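Local structure of THUMP domain-containing protein (Pyrococcus horikoshii, 1VBK) at residues 24-27 / 28-32; 63-66 / 67-70. The protein is of unknown function but probably binds RNA and ATP, like the related ThiI proteins of tRNA thiolation and thiamine biosynthesis. All coordinates share one frame; numbering follows the deposited sequence.

Contact 1 (24-27 / 28-32); sequences KILM and NNIRE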
# COMPACT_ATOMS: atom_id res chain seq x y z
N LYS A 24 10.90 -7.76 -14.11
CA LYS A 24 11.86 -7.75 -13.01
C LYS A 24 11.33 -8.47 -11.78
O LYS A 24 12.06 -9.20 -11.12
CB LYS A 24 12.23 -6.31 -12.64
CG LYS A 24 13.09 -5.64 -13.69
CD LYS A 24 13.44 -4.22 -13.32
CE LYS A 24 14.37 -3.61 -14.35
NZ LYS A 24 14.69 -2.21 -14.02
N ILE A 25 10.05 -8.26 -11.48
CA ILE A 25 9.42 -8.89 -10.33
C ILE A 25 9.30 -10.40 -10.56
O ILE A 25 9.53 -11.20 -9.65
CB ILE A 25 8.02 -8.27 -10.07
CG1 ILE A 25 8.19 -6.80 -9.67
CG2 ILE A 25 7.30 -9.03 -8.99
CD1 ILE A 25 6.87 -6.03 -9.54
N LEU A 26 8.97 -10.79 -11.78
CA LEU A 26 8.86 -12.22 -12.10
C LEU A 26 10.22 -12.90 -12.01
O LEU A 26 10.33 -14.02 -11.49
CB LEU A 26 8.26 -12.41 -13.50
CG LEU A 26 8.13 -13.85 -14.03
CD1 LEU A 26 7.41 -14.73 -13.02
CD2 LEU A 26 7.37 -13.82 -15.35
N MET A 27 11.28 -12.25 -12.50
CA MET A 27 12.61 -12.85 -12.42
C MET A 27 13.03 -12.97 -10.97
O MET A 27 13.73 -13.92 -10.60
CB MET A 27 13.64 -12.02 -13.19
CG MET A 27 13.49 -12.10 -14.69
SD MET A 27 14.89 -11.40 -15.57
CE MET A 27 14.44 -9.65 -15.53
N ASN A 28 12.62 -12.01 -10.15
CA ASN A 28 12.94 -12.02 -8.72
C ASN A 28 12.32 -13.26 -8.07
O ASN A 28 12.98 -13.97 -7.32
CB ASN A 28 12.38 -10.78 -8.03
CG ASN A 28 12.54 -10.83 -6.52
OD1 ASN A 28 13.62 -10.59 -6.00
ND2 ASN A 28 11.46 -11.15 -5.82
N ASN A 29 11.05 -13.50 -8.37
CA ASN A 29 10.34 -14.65 -7.82
C ASN A 29 10.91 -15.97 -8.33
O ASN A 29 10.95 -16.96 -7.60
CB ASN A 29 8.85 -14.53 -8.15
CG ASN A 29 8.24 -13.25 -7.60
OD1 ASN A 29 8.82 -12.59 -6.73
ND2 ASN A 29 7.05 -12.89 -8.09
N ILE A 30 11.37 -15.98 -9.57
CA ILE A 30 11.96 -17.18 -10.16
C ILE A 30 13.28 -17.49 -9.44
O ILE A 30 13.57 -18.64 -9.12
CB ILE A 30 12.20 -16.98 -11.68
CG1 ILE A 30 10.85 -17.02 -12.41
CG2 ILE A 30 13.17 -18.04 -12.22
CD1 ILE A 30 10.91 -16.65 -13.87
N ARG A 31 14.07 -16.45 -9.18
CA ARG A 31 15.34 -16.64 -8.47
C ARG A 31 15.08 -17.20 -7.07
O ARG A 31 15.73 -18.14 -6.63
CB ARG A 31 16.09 -15.32 -8.35
CG ARG A 31 17.39 -15.43 -7.56
CD ARG A 31 18.02 -14.06 -7.33
NE ARG A 31 17.10 -13.15 -6.66
CZ ARG A 31 16.70 -13.28 -5.40
NH1 ARG A 31 17.15 -14.28 -4.65
NH2 ARG A 31 15.85 -12.40 -4.89
N GLU A 32 14.12 -16.59 -6.37
CA GLU A 32 13.77 -17.02 -5.02
C GLU A 32 13.34 -18.48 -5.00
O GLU A 32 13.72 -19.23 -4.10
CB GLU A 32 12.64 -16.15 -4.46
CG GLU A 32 13.09 -14.79 -3.98
CD GLU A 32 13.91 -14.88 -2.71
OE1 GLU A 32 13.40 -15.42 -1.70
OE2 GLU A 32 15.07 -14.41 -2.71
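Leu26 and Ile30, one helical turn apart on helix 19-36, meet where CG of Leu26 comes within 3.9 Å of CD1 of Ile30. The two side chains are skewed rather than aligned. Ile30 sends CG1 back beside its own backbone N (chi1 -73°), which brings the end of the chain over the preceding turn and against Leu26. Branched aliphatic residues suit this flank, because both also pack on Ile51 of strand 50-54.

The backbone supplies the regular i to i+4 ladder: the amides of Asn28, Asn29, Ile30 and Arg31 donate to the carbonyls of Lys24, Ile25, Leu26 and Met27, the Ile30 N to Leu26 O bond measuring 2.9 Å.

A relay of polar side chains runs along another flank, starting from the buried amide of Asn29. Asn29 lies alongside Ile25, its ND2 4.0 Å from CG2 of Ile25. That ND2 donates to the carbonyl of Ile176, while OD1 of Asn29 accepts ND2 of Asn28 at 3.1 Å, nearly in the plane of the donor amide. With both ends engaged, the Asn29 amide is held against rotation. A leucine here would probably leave the Ile176 carbonyl and ND2 of Asn28 without these mates. OD1 of Asn28 in turn takes NH2 of Arg31 at 3.1 Å, the donor standing above the carbonyl plane, and NH1 of Arg31 forms a salt bridge to OE2 of Glu32 (2.8 Å).

With Leu26, Met27 and Ile30 packed on strands 43-47 and 50-54, polar Asn28, Arg31 and Glu32 partly exposed and Asn29 at the border, this is an amphipathic helix of a ferredoxin-like domain.

Contact 2 (63-66 / 67-70); sequences NVLV and RVFG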
# COMPACT_ATOMS: atom_id res chain seq x y z
N ASN A 63 10.14 -27.90 -13.18
CA ASN A 63 9.16 -28.44 -12.25
C ASN A 63 8.89 -27.52 -11.06
O ASN A 63 7.80 -27.54 -10.50
CB ASN A 63 9.59 -29.83 -11.76
CG ASN A 63 9.36 -30.91 -12.81
OD1 ASN A 63 9.77 -32.05 -12.63
ND2 ASN A 63 8.68 -30.54 -13.90
N VAL A 64 9.89 -26.73 -10.67
CA VAL A 64 9.73 -25.79 -9.57
C VAL A 64 8.97 -24.57 -10.08
O VAL A 64 8.02 -24.10 -9.46
CB VAL A 64 11.09 -25.30 -9.03
CG1 VAL A 64 10.90 -24.10 -8.12
CG2 VAL A 64 11.80 -26.43 -8.28
N LEU A 65 9.39 -24.06 -11.24
CA LEU A 65 8.78 -22.87 -11.83
C LEU A 65 7.29 -23.00 -12.14
O LEU A 65 6.61 -21.99 -12.32
CB LEU A 65 9.56 -22.45 -13.08
CG LEU A 65 11.02 -22.07 -12.74
CD1 LEU A 65 11.68 -21.44 -13.95
CD2 LEU A 65 11.04 -21.10 -11.56
N VAL A 66 6.79 -24.23 -12.20
CA VAL A 66 5.36 -24.42 -12.44
C VAL A 66 4.57 -23.74 -11.32
O VAL A 66 3.43 -23.32 -11.52
CB VAL A 66 4.99 -25.94 -12.45
CG1 VAL A 66 3.48 -26.10 -12.50
CG2 VAL A 66 5.62 -26.62 -13.65
N ARG A 67 5.18 -23.63 -10.15
CA ARG A 67 4.50 -23.02 -9.00
C ARG A 67 4.67 -21.51 -8.86
O ARG A 67 4.26 -20.93 -7.85
CB ARG A 67 4.95 -23.70 -7.70
CG ARG A 67 4.62 -25.19 -7.64
CD ARG A 67 4.78 -25.73 -6.23
NE ARG A 67 6.14 -25.53 -5.71
CZ ARG A 67 7.19 -26.28 -6.03
NH1 ARG A 67 8.38 -26.02 -5.50
NH2 ARG A 67 7.05 -27.31 -6.85
N VAL A 68 5.24 -20.88 -9.88
CA VAL A 68 5.46 -19.43 -9.87
C VAL A 68 4.37 -18.72 -10.68
O VAL A 68 4.31 -18.85 -11.91
CB VAL A 68 6.85 -19.09 -10.45
CG1 VAL A 68 7.04 -17.57 -10.53
CG2 VAL A 68 7.93 -19.72 -9.58
N PHE A 69 3.52 -17.95 -10.00
CA PHE A 69 2.44 -17.24 -10.68
C PHE A 69 2.94 -16.22 -11.69
O PHE A 69 3.99 -15.61 -11.50
CB PHE A 69 1.53 -16.57 -9.65
CG PHE A 69 0.86 -17.54 -8.71
CD1 PHE A 69 0.09 -18.59 -9.21
CD2 PHE A 69 0.99 -17.40 -7.33
CE1 PHE A 69 -0.53 -19.50 -8.35
CE2 PHE A 69 0.37 -18.31 -6.46
CZ PHE A 69 -0.39 -19.35 -6.97
N GLY A 70 2.17 -16.03 -12.76
CA GLY A 70 2.56 -15.08 -13.78
C GLY A 70 3.17 -15.78 -14.98
O GLY A 70 3.36 -15.17 -16.04
O HOH W 1 3.05 -21.13 -12.93
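Arg67 turns back along the end of helix 58-65 and crosses over Val64. Its backbone N donates to Val64 O at 3.0 Å, with an N-H...O angle of 161°, and the side chain then follows the same carbonyl. CB lies 3.6 Å from Val64 O. CG, anti to the carbonyl carbon of its own residue (chi1 -62°), stays beside the backbone N and so remains close to that oxygen. A bend at chi3 folds the outer part of the chain back over the last helical turn. NE points to a partner beyond the turn, the carbonyl of Arg229. At CZ the chain ends in the flat guanidinium, and Val64 O stands over one face of it, 4.1 Å from its plane and above its centre. Of the two terminal nitrogens, NH1 approaches CG1 of Val64 at 4.1 Å and donates to the hydroxyl of Tyr232, whereas NH2 comes obliquely to within 3.7 Å of Asn63 O. Arginine suits the site because its long aliphatic stem can span the turn while its several N-H groups serve separate acceptors.

The backbone here forms a type I beta turn from Leu65 to Val68, by which the chain leaves helix 58-65 for strand 71-81 of the ferredoxin-like domain. Val68 N closes it on Leu65 O at 3.0 Å, from well above the carbonyl plane. CD2 of Leu65 touches CG2 of Val68 at 3.9 Å; the two side chains lie alongside, pointing the same way, and touch Ile30 and Leu26 of helix 19-36, where apolar residues are in keeping with their burial. A water donates to both Val66 O and Val68 O, at 2.6 Å to the former, and bridges a carbonyl within the turn and the one at its last residue.

Overall arrangement
Contact 1 precedes contact 2 along the chain, and their centres lie 11 Å apart within the ferredoxin-like domain. They meet directly through apolar side chains: CG2 of Ile30 lies 3.8 Å from CD2 of Leu65, and CD1 of Leu26 is equally close to CG1 of Val68. Helix 19-36 thus packs against both the end of helix 58-65 and the turn that follows it. Both contacts also reach Ile176, in the loop between strands 168-169 and 181-185 that leads to the parallel sheet: Asn29 through a hydrogen bond to its carbonyl, Phe69 by packing. Contact 2 extends further, to the loop after helix 215-228. No ligand marks an active site beside either contact.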